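Local coordinates for protein type II restriction enzyme MUNI (Mycoplasma, PDB 1D02) that recognises the double-stranded DNA sequence 5'-CAATTG-3' as a homodimer and cleaves it after the first C, at residues 28-33 with 187-192; 10-15 with 32-37; 52-57 with 74-79. The protein carries 1 engineered substitution. All blocks are in the same frame, centred on the assembly; numbering follows the deposited sequence.

Contact 1 (28-33 with 187-192)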
loop_
_atom_site.group_PDB
_atom_site.type_symbol
_atom_site.label_atom_id
_atom_site.label_comp_id
_atom_site.label_asym_id
_atom_site.label_seq_id
_atom_site.Cartn_x
_atom_site.Cartn_y
_atom_site.Cartn_z
ATOM N N TYR D 28 -15.624 4.554 -16.925
ATOM C CA TYR D 28 -16.064 5.904 -17.236
ATOM C C TYR D 28 -17.369 5.999 -18.014
ATOM O O TYR D 28 -18.283 6.740 -17.592
ATOM C CB TYR D 28 -14.952 6.653 -17.968
ATOM C CG TYR D 28 -13.659 6.598 -17.200
ATOM C CD1 TYR D 28 -12.679 5.628 -17.482
ATOM C CD2 TYR D 28 -13.429 7.477 -16.157
ATOM C CE1 TYR D 28 -11.492 5.562 -16.714
ATOM C CE2 TYR D 28 -12.273 7.423 -15.406
ATOM C CZ TYR D 28 -11.314 6.475 -15.677
ATOM O OH TYR D 28 -10.194 6.451 -14.877
ATOM N N ASN D 29 -17.504 5.291 -19.135
ATOM C CA ASN D 29 -18.782 5.461 -19.839
ATOM C C ASN D 29 -19.957 4.839 -19.074
ATOM O O ASN D 29 -21.079 5.335 -19.141
ATOM C CB ASN D 29 -18.712 5.027 -21.334
ATOM C CG ASN D 29 -18.368 3.557 -21.553
ATOM O OD1 ASN D 29 -18.255 2.761 -20.631
ATOM N ND2 ASN D 29 -18.225 3.193 -22.829
ATOM N N VAL D 30 -19.678 3.814 -18.284
ATOM C CA VAL D 30 -20.704 3.163 -17.472
ATOM C C VAL D 30 -21.210 4.143 -16.394
ATOM O O VAL D 30 -22.425 4.370 -16.258
ATOM C CB VAL D 30 -20.130 1.878 -16.800
ATOM C CG1 VAL D 30 -20.967 1.439 -15.588
ATOM C CG2 VAL D 30 -20.064 0.740 -17.839
ATOM N N PHE D 31 -20.302 4.751 -15.632
ATOM C CA PHE D 31 -20.789 5.664 -14.608
ATOM C C PHE D 31 -21.350 6.954 -15.198
ATOM O O PHE D 31 -22.303 7.509 -14.645
ATOM C CB PHE D 31 -19.700 5.966 -13.564
ATOM C CG PHE D 31 -19.661 4.958 -12.447
ATOM C CD1 PHE D 31 -18.603 4.056 -12.322
ATOM C CD2 PHE D 31 -20.719 4.882 -11.533
ATOM C CE1 PHE D 31 -18.604 3.110 -11.312
ATOM C CE2 PHE D 31 -20.720 3.925 -10.517
ATOM C CZ PHE D 31 -19.659 3.042 -10.409
ATOM N N ASN D 32 -20.769 7.447 -16.294
ATOM C CA ASN D 32 -21.308 8.661 -16.912
ATOM C C ASN D 32 -22.743 8.392 -17.352
ATOM O O ASN D 32 -23.621 9.245 -17.195
ATOM C CB ASN D 32 -20.467 9.079 -18.125
ATOM C CG ASN D 32 -19.184 9.768 -17.728
ATOM O OD1 ASN D 32 -18.178 9.729 -18.457
ATOM N ND2 ASN D 32 -19.212 10.444 -16.591
ATOM N N ALA D 33 -23.002 7.210 -17.893
ATOM C CA ALA D 33 -24.368 6.923 -18.323
ATOM C C ALA D 33 -25.323 6.829 -17.141
ATOM O O ALA D 33 -26.399 7.437 -17.138
ATOM C CB ALA D 33 -24.420 5.610 -19.131
ATOM N N GLU D 187 -23.502 -3.021 -15.150
ATOM C CA GLU D 187 -24.504 -3.090 -14.105
ATOM C C GLU D 187 -23.957 -3.597 -12.759
ATOM O O GLU D 187 -24.229 -3.006 -11.709
ATOM C CB GLU D 187 -25.680 -3.962 -14.595
ATOM C CG GLU D 187 -26.817 -4.098 -13.593
ATOM C CD GLU D 187 -28.003 -4.902 -14.133
ATOM O OE1 GLU D 187 -27.778 -5.950 -14.788
ATOM O OE2 GLU D 187 -29.159 -4.496 -13.886
ATOM N N LYS D 188 -23.187 -4.681 -12.786
ATOM C CA LYS D 188 -22.620 -5.229 -11.565
ATOM C C LYS D 188 -21.695 -4.224 -10.860
ATOM O O LYS D 188 -21.697 -4.133 -9.632
ATOM C CB LYS D 188 -21.842 -6.501 -11.908
ATOM C CG LYS D 188 -21.264 -7.209 -10.716
ATOM C CD LYS D 188 -22.087 -8.435 -10.346
ATOM C CE LYS D 188 -21.266 -9.374 -9.452
ATOM N NZ LYS D 188 -20.176 -10.146 -10.185
ATOM N N LEU D 189 -20.902 -3.498 -11.646
ATOM C CA LEU D 189 -19.986 -2.484 -11.125
ATOM C C LEU D 189 -20.791 -1.392 -10.408
ATOM O O LEU D 189 -20.487 -1.024 -9.267
ATOM C CB LEU D 189 -19.170 -1.854 -12.273
ATOM C CG LEU D 189 -18.317 -0.630 -11.916
ATOM C CD1 LEU D 189 -17.168 -1.052 -11.011
ATOM C CD2 LEU D 189 -17.783 0.026 -13.206
ATOM N N VAL D 190 -21.819 -0.896 -11.075
ATOM C CA VAL D 190 -22.639 0.165 -10.489
ATOM C C VAL D 190 -23.417 -0.348 -9.271
ATOM O O VAL D 190 -23.559 0.376 -8.268
ATOM C CB VAL D 190 -23.619 0.798 -11.547
ATOM C CG1 VAL D 190 -24.433 1.920 -10.893
ATOM C CG2 VAL D 190 -22.823 1.399 -12.725
ATOM N N GLN D 191 -23.890 -1.593 -9.316
ATOM C CA GLN D 191 -24.635 -2.135 -8.179
ATOM C C GLN D 191 -23.757 -2.144 -6.931
ATOM O O GLN D 191 -24.247 -1.897 -5.830
ATOM C CB GLN D 191 -25.156 -3.547 -8.466
ATOM C CG GLN D 191 -26.272 -3.561 -9.512
ATOM C CD GLN D 191 -26.743 -4.962 -9.855
ATOM O OE1 GLN D 191 -25.898 -5.873 -9.970
ATOM N NE2 GLN D 191 -27.972 -5.148 -10.043
ATOM N N HIS D 192 -22.458 -2.402 -7.084
ATOM C CA HIS D 192 -21.588 -2.399 -5.905
ATOM C C HIS D 192 -21.595 -1.002 -5.285
ATOM O O HIS D 192 -21.785 -0.848 -4.078
ATOM C CB HIS D 192 -20.155 -2.794 -6.275
ATOM C CG HIS D 192 -19.252 -2.945 -5.088
ATOM N ND1 HIS D 192 -18.644 -1.874 -4.468
ATOM C CD2 HIS D 192 -18.913 -4.041 -4.365
ATOM C CE1 HIS D 192 -17.976 -2.303 -3.410
ATOM N NE2 HIS D 192 -18.128 -3.614 -3.325
#
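Val-30 and Phe-31 of helix 27-34 pack on Leu-189 and Val-190 of helix 186-197 in a small, buried, apolar helix-helix contact. It joins a helix near the N terminus of the chain to the last helix. The axes of the two short segments come within 10.1 Å and cross at -61°. All four touching residues are buried, and the contact is made by methyl groups and one aromatic ring.

The tightest point is between the two valines. The two side chains run past one another, pointing opposite ways. Val-30 CG1, anti to the backbone N (chi1 160°), is the branch that meets Val-190 CG2, only 3.4 Å away. This is closer than usual for two carbons. Val-190 CG2 also lies over one face of the Phe-31 ring. It stands 4.3 Å from the ring centroid, displaced toward the rim, and makes a CH-pi contact there. Val-190 CG2 thus touches both Val-30 and Phe-31.

Leu-189 meets the outer end of the ring obliquely, at CE1 and CZ. Its side chain crosses that of Phe-31 at about a right angle. Leu-189 CD2 is 3.7 Å from Phe-31 CE1, and Leu-189 CG is 3.8 Å from the same carbon. Phe-31 CZ, between the two residues, reaches in to 4.1 Å from Val-190 CA. The leucine also touches Val-30 through CD2, more loosely.

Around the contact, Leu-15 and Trp-12 of helix 12-21 pack on Val-30 and Val-190 respectively. Tyr-28 touches strand 40-44, and Leu-189 touches strand 177-180, the two outermost strands of the sheet in this chain. Such packing of helices against one another and against a central mixed sheet is that of an alpha/beta restriction endonuclease of the PDDEXK clan.

Contact 2 (10-15 with 32-37)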
loop_
_atom_site.group_PDB
_atom_site.type_symbol
_atom_site.label_atom_id
_atom_site.label_comp_id
_atom_site.label_asym_id
_atom_site.label_seq_id
_atom_site.Cartn_x
_atom_site.Cartn_y
_atom_site.Cartn_z
ATOM N N LEU D 10 -30.346 6.042 -9.294
ATOM C CA LEU D 10 -29.459 6.155 -10.433
ATOM C C LEU D 10 -30.230 5.957 -11.751
ATOM O O LEU D 10 -31.365 5.468 -11.745
ATOM C CB LEU D 10 -28.324 5.127 -10.262
ATOM C CG LEU D 10 -27.453 5.337 -9.021
ATOM C CD1 LEU D 10 -26.247 4.365 -9.050
ATOM C CD2 LEU D 10 -26.921 6.754 -9.025
ATOM N N ASN D 11 -29.617 6.350 -12.869
ATOM C CA ASN D 11 -30.276 6.246 -14.174
ATOM C C ASN D 11 -29.970 4.920 -14.832
ATOM O O ASN D 11 -29.178 4.849 -15.782
ATOM C CB ASN D 11 -29.803 7.391 -15.059
ATOM C CG ASN D 11 -30.671 7.581 -16.292
ATOM O OD1 ASN D 11 -31.379 6.663 -16.720
ATOM N ND2 ASN D 11 -30.582 8.758 -16.894
ATOM N N TRP D 12 -30.619 3.876 -14.335
ATOM C CA TRP D 12 -30.405 2.543 -14.835
ATOM C C TRP D 12 -30.807 2.401 -16.303
ATOM O O TRP D 12 -30.224 1.587 -17.016
ATOM C CB TRP D 12 -31.156 1.547 -13.951
ATOM C CG TRP D 12 -30.636 1.555 -12.526
ATOM C CD1 TRP D 12 -31.192 2.202 -11.440
ATOM C CD2 TRP D 12 -29.429 0.929 -12.042
ATOM N NE1 TRP D 12 -30.406 2.014 -10.321
ATOM C CE2 TRP D 12 -29.323 1.236 -10.655
ATOM C CE3 TRP D 12 -28.428 0.144 -12.642
ATOM C CZ2 TRP D 12 -28.262 0.781 -9.863
ATOM C CZ3 TRP D 12 -27.364 -0.309 -11.854
ATOM C CH2 TRP D 12 -27.292 0.008 -10.475
ATOM N N GLN D 13 -31.792 3.182 -16.752
ATOM C CA GLN D 13 -32.212 3.090 -18.150
ATOM C C GLN D 13 -31.110 3.578 -19.091
ATOM O O GLN D 13 -30.918 3.000 -20.170
ATOM C CB GLN D 13 -33.494 3.895 -18.397
ATOM C CG GLN D 13 -34.707 3.371 -17.601
ATOM C CD GLN D 13 -34.982 4.210 -16.358
ATOM O OE1 GLN D 13 -34.044 4.662 -15.680
ATOM N NE2 GLN D 13 -36.276 4.423 -16.049
ATOM N N ALA D 14 -30.382 4.624 -18.692
ATOM C CA ALA D 14 -29.309 5.140 -19.537
ATOM C C ALA D 14 -28.206 4.094 -19.622
ATOM O O ALA D 14 -27.631 3.911 -20.685
ATOM C CB ALA D 14 -28.739 6.435 -18.992
ATOM N N LEU D 15 -27.919 3.410 -18.512
ATOM C CA LEU D 15 -26.887 2.362 -18.534
ATOM C C LEU D 15 -27.333 1.184 -19.420
ATOM O O LEU D 15 -26.522 0.603 -20.184
ATOM C CB LEU D 15 -26.592 1.868 -17.108
ATOM C CG LEU D 15 -25.590 0.702 -17.002
ATOM C CD1 LEU D 15 -24.255 1.109 -17.654
ATOM C CD2 LEU D 15 -25.346 0.329 -15.562
ATOM N N ASN D 32 -20.769 7.447 -16.294
ATOM C CA ASN D 32 -21.308 8.661 -16.912
ATOM C C ASN D 32 -22.743 8.392 -17.352
ATOM O O ASN D 32 -23.621 9.245 -17.195
ATOM C CB ASN D 32 -20.467 9.079 -18.125
ATOM C CG ASN D 32 -19.184 9.768 -17.728
ATOM O OD1 ASN D 32 -18.178 9.729 -18.457
ATOM N ND2 ASN D 32 -19.212 10.444 -16.591
ATOM N N ALA D 33 -23.002 7.210 -17.893
ATOM C CA ALA D 33 -24.368 6.923 -18.323
ATOM C C ALA D 33 -25.323 6.829 -17.141
ATOM O O ALA D 33 -26.399 7.437 -17.138
ATOM C CB ALA D 33 -24.420 5.610 -19.131
ATOM N N VAL D 34 -24.927 6.061 -16.135
ATOM C CA VAL D 34 -25.788 5.839 -14.982
ATOM C C VAL D 34 -26.003 7.089 -14.120
ATOM O O VAL D 34 -26.958 7.168 -13.309
ATOM C CB VAL D 34 -25.273 4.608 -14.164
ATOM C CG1 VAL D 34 -24.312 5.012 -13.022
ATOM C CG2 VAL D 34 -26.466 3.857 -13.632
ATOM N N PHE D 35 -25.143 8.078 -14.298
ATOM C CA PHE D 35 -25.305 9.322 -13.551
ATOM C C PHE D 35 -26.075 10.393 -14.319
ATOM O O PHE D 35 -26.319 11.487 -13.785
ATOM C CB PHE D 35 -23.938 9.895 -13.136
ATOM C CG PHE D 35 -23.233 9.102 -12.054
ATOM C CD1 PHE D 35 -21.873 9.348 -11.782
ATOM C CD2 PHE D 35 -23.909 8.160 -11.280
ATOM C CE1 PHE D 35 -21.218 8.670 -10.760
ATOM C CE2 PHE D 35 -23.260 7.478 -10.255
ATOM C CZ PHE D 35 -21.901 7.738 -9.996
ATOM N N GLU D 36 -26.472 10.107 -15.558
ATOM C CA GLU D 36 -27.186 11.117 -16.359
ATOM C C GLU D 36 -28.431 11.652 -15.677
ATOM O O GLU D 36 -29.305 10.892 -15.282
ATOM C CB GLU D 36 -27.594 10.565 -17.732
ATOM C CG GLU D 36 -26.410 10.373 -18.670
ATOM C CD GLU D 36 -26.811 9.750 -19.998
ATOM O OE1 GLU D 36 -25.921 9.186 -20.677
ATOM O OE2 GLU D 36 -28.006 9.823 -20.386
ATOM N N GLY D 37 -28.496 12.973 -15.535
ATOM C CA GLY D 37 -29.666 13.573 -14.913
ATOM C C GLY D 37 -29.732 13.450 -13.409
ATOM O O GLY D 37 -30.721 13.879 -12.807
#
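Val-34 CG2 lies over one face of the Trp-12 ring, 4.3 Å from CE3, and Leu-10 CB lies over the same face near the rim. The Phe-35 ring meets Leu-10 at its edge. Leu-10 CD2 is near the ring plane, 3.9 Å from Phe-35 CE2. The third flat group is the amide of Asn-11, which has a bonded partner at each end. ND2 donates to Glu-36 O at 3.0 Å, and this oxygen lies close to the amide plane. OD1 accepts from Ala-14 N, which stands above the plane of the Asn-11 side-chain carbonyl. Asn-11 is at the N-cap of helix 12-21, and this is its capping bond. Its CG, the root of the amide that carries both bonds, is anti to the backbone N (chi1 -166°).

The backbone adds a second bond across the contact, from Asn-11 N to Val-34 O at 2.8 Å. It uses a carbonyl at the end of helix 27-34, so the start of one helix is tied to the end of the other. Ala-14 CB presses on Ala-33 O at 3.1 Å.

Leu-10 and Trp-12 also pack on Asn-194 of helix 186-197. Leu-10 and Phe-35 both reach Tyr-40 of strand 40-44.

Contact 3 (52-57 with 74-79). With nucleotides of chain A.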
loop_
_atom_site.group_PDB
_atom_site.type_symbol
_atom_site.label_atom_id
_atom_site.label_comp_id
_atom_site.label_asym_id
_atom_site.label_seq_id
_atom_site.Cartn_x
_atom_site.Cartn_y
_atom_site.Cartn_z
ATOM N N LEU D 52 -0.210 18.194 -2.088
ATOM C CA LEU D 52 -0.070 17.501 -0.820
ATOM C C LEU D 52 1.268 17.489 -0.097
ATOM O O LEU D 52 1.319 17.591 1.144
ATOM C CB LEU D 52 -0.422 16.021 -0.982
ATOM C CG LEU D 52 -1.791 15.537 -1.434
ATOM C CD1 LEU D 52 -1.754 13.991 -1.474
ATOM C CD2 LEU D 52 -2.852 16.039 -0.462
ATOM N N TYR D 53 2.340 17.347 -0.872
ATOM C CA TYR D 53 3.645 17.115 -0.294
ATOM C C TYR D 53 4.711 18.156 -0.165
ATOM O O TYR D 53 5.559 18.028 0.714
ATOM C CB TYR D 53 4.311 15.937 -1.027
ATOM C CG TYR D 53 3.450 14.722 -1.251
ATOM C CD1 TYR D 53 3.394 14.104 -2.509
ATOM C CD2 TYR D 53 2.769 14.129 -0.196
ATOM C CE1 TYR D 53 2.684 12.915 -2.695
ATOM C CE2 TYR D 53 2.054 12.944 -0.373
ATOM C CZ TYR D 53 2.024 12.342 -1.622
ATOM O OH TYR D 53 1.366 11.145 -1.802
ATOM N N ALA D 54 4.712 19.160 -1.032
ATOM C CA ALA D 54 5.818 20.099 -1.003
ATOM C C ALA D 54 6.060 20.874 0.288
ATOM O O ALA D 54 7.205 21.236 0.567
ATOM C CB ALA D 54 5.729 21.060 -2.199
ATOM N N GLN D 55 5.009 21.129 1.074
ATOM C CA GLN D 55 5.192 21.875 2.317
ATOM C C GLN D 55 5.349 20.968 3.522
ATOM O O GLN D 55 5.284 21.429 4.669
ATOM C CB GLN D 55 4.020 22.848 2.540
ATOM C CG GLN D 55 3.848 23.851 1.413
ATOM C CD GLN D 55 2.752 24.889 1.662
ATOM O OE1 GLN D 55 3.017 25.990 2.182
ATOM N NE2 GLN D 55 1.542 24.554 1.299
ATOM N N VAL D 56 5.541 19.672 3.286
ATOM C CA VAL D 56 5.738 18.760 4.406
ATOM C C VAL D 56 7.003 19.242 5.129
ATOM O O VAL D 56 8.029 19.517 4.500
ATOM C CB VAL D 56 5.928 17.310 3.911
ATOM C CG1 VAL D 56 6.553 16.435 5.003
ATOM C CG2 VAL D 56 4.592 16.739 3.466
ATOM N N VAL D 57 6.923 19.368 6.447
ATOM C CA VAL D 57 8.066 19.839 7.217
ATOM C C VAL D 57 9.114 18.739 7.436
ATOM O O VAL D 57 8.776 17.609 7.800
ATOM C CB VAL D 57 7.583 20.382 8.579
ATOM C CG1 VAL D 57 8.774 20.645 9.506
ATOM C CG2 VAL D 57 6.772 21.667 8.345
ATOM N N SER D 74 6.816 26.621 -1.304
ATOM C CA SER D 74 5.557 27.136 -0.763
ATOM C C SER D 74 4.428 27.249 -1.806
ATOM O O SER D 74 3.262 27.356 -1.443
ATOM C CB SER D 74 5.792 28.494 -0.080
ATOM O OG SER D 74 5.874 29.542 -1.032
ATOM N N THR D 75 4.766 27.222 -3.092
ATOM C CA THR D 75 3.762 27.303 -4.148
ATOM C C THR D 75 3.872 26.142 -5.126
ATOM O O THR D 75 3.277 26.154 -6.203
ATOM C CB THR D 75 3.891 28.589 -4.944
ATOM O OG1 THR D 75 5.217 28.687 -5.505
ATOM C CG2 THR D 75 3.610 29.784 -4.028
ATOM N N THR D 76 4.635 25.136 -4.736
ATOM C CA THR D 76 4.816 23.973 -5.569
ATOM C C THR D 76 3.748 22.957 -5.230
ATOM O O THR D 76 3.492 22.694 -4.064
ATOM C CB THR D 76 6.207 23.375 -5.320
ATOM O OG1 THR D 76 7.195 24.312 -5.769
ATOM C CG2 THR D 76 6.378 22.047 -6.061
ATOM N N GLN D 77 3.134 22.376 -6.249
ATOM C CA GLN D 77 2.102 21.387 -6.015
ATOM C C GLN D 77 2.529 19.980 -6.418
ATOM O O GLN D 77 2.669 19.668 -7.606
ATOM C CB GLN D 77 0.827 21.795 -6.747
ATOM C CG GLN D 77 0.304 23.137 -6.226
ATOM C CD GLN D 77 -1.050 23.502 -6.780
ATOM O OE1 GLN D 77 -1.905 22.642 -6.959
ATOM N NE2 GLN D 77 -1.263 24.793 -7.031
ATOM N N TRP D 78 2.763 19.157 -5.402
ATOM C CA TRP D 78 3.110 17.743 -5.571
ATOM C C TRP D 78 2.029 16.938 -4.863
ATOM O O TRP D 78 1.761 17.128 -3.673
ATOM C CB TRP D 78 4.475 17.398 -4.952
ATOM C CG TRP D 78 5.643 18.059 -5.618
ATOM C CD1 TRP D 78 5.724 18.484 -6.920
ATOM C CD2 TRP D 78 6.911 18.318 -5.028
ATOM N NE1 TRP D 78 6.985 18.989 -7.177
ATOM C CE2 TRP D 78 7.732 18.899 -6.029
ATOM C CE3 TRP D 78 7.444 18.113 -3.744
ATOM C CZ2 TRP D 78 9.053 19.271 -5.788
ATOM C CZ3 TRP D 78 8.762 18.486 -3.506
ATOM C CH2 TRP D 78 9.551 19.059 -4.529
ATOM N N GLY D 79 1.408 16.021 -5.586
ATOM C CA GLY D 79 0.347 15.258 -4.973
ATOM C C GLY D 79 0.058 13.991 -5.730
ATOM O O GLY D 79 0.982 13.361 -6.273
ATOM P P DC A 2 3.334 15.529 -9.249
ATOM O OP1 DC A 2 2.298 16.004 -8.289
ATOM O OP2 DC A 2 4.717 15.213 -8.786
ATOM O "O5'" DC A 2 2.742 14.245 -9.963
ATOM C "C5'" DC A 2 1.394 14.279 -10.412
ATOM C "C4'" DC A 2 0.973 12.919 -10.901
ATOM O "O4'" DC A 2 1.632 12.641 -12.159
ATOM C "C3'" DC A 2 1.281 11.750 -9.963
ATOM O "O3'" DC A 2 0.040 11.050 -9.754
ATOM C "C2'" DC A 2 2.351 10.955 -10.714
ATOM C "C1'" DC A 2 2.099 11.304 -12.172
ATOM N N1 DC A 2 3.281 11.269 -13.053
ATOM C C2 DC A 2 3.233 10.515 -14.232
ATOM O O2 DC A 2 2.192 9.878 -14.505
ATOM N N3 DC A 2 4.315 10.499 -15.041
ATOM C C4 DC A 2 5.406 11.202 -14.724
ATOM N N4 DC A 2 6.449 11.185 -15.576
ATOM C C5 DC A 2 5.484 11.971 -13.525
ATOM C C6 DC A 2 4.407 11.973 -12.728
HETATM O O HOH W 1 2.590 20.366 -2.776
#
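Trp-78 packs its indole on Ala-54 of the type I beta turn from Tyr-53 to Val-56, with the phosphate of DC2 of chain A close by. Its CB is 4.2 Å from Tyr-53 CB. CD1 comes within 3.9 Å of the phosphate oxygen OP2 of DC2 of chain A, which lies on the other side of the ring plane from Ala-54 CB. CD2 passes Ala-54 CB, and CE3 comes closer, 3.7 Å from the same methyl. CZ3 still skims Ala-54. The methyl of Ala-54 and CG2 of Thr-76 both stand above the same side of the ring, toward its rim. Lys-161 of the second subunit makes a cation-pi contact with the indole.

The backbone of Trp-78 is gripped as well. Its O accepts from Leu-52 N at 2.7 Å and from Tyr-53 N at 2.9 Å. One water accepts from Ala-54 N and Trp-78 N and probably donates to Thr-76 O, so it bridges the two loops. The next amide, Gly-79 N, donates to OP1 of DC2 of chain A at 2.8 Å.

Tyr-53 OH is hydrogen-bonded to Trp-169 of the second subunit. The contact thus joins two loops, the dimer interface and the DNA backbone. The bond of Gly-79 N is to the phosphate, not to a base: a neutral amide holds a charged group, whose negative charge would probably polarise that N-H.

From the N terminus, contact 2 comes first: residues 10-15 meet 32-37 and close a short loop that contains most of helices 12-21 and 27-34. Contact 1 opens on helix 27-34, sharing Asn-32 and Ala-33 with contact 2, and closes only at 187-192. Its loop spans most of the chain. Contact 3, 52-57 with 74-79, is nested inside that loop and follows contact 2 in series. It joins the loop after strand 40-44 to the loop before strand 84-88. Contacts 1 and 2 touch, with Val-190 CG1 3.5 Å from Trp-12 CH2, and bring three helices together. Contact 3 lies on the opposite side of the chain's centre, its centre about 34 Å from that of contact 1.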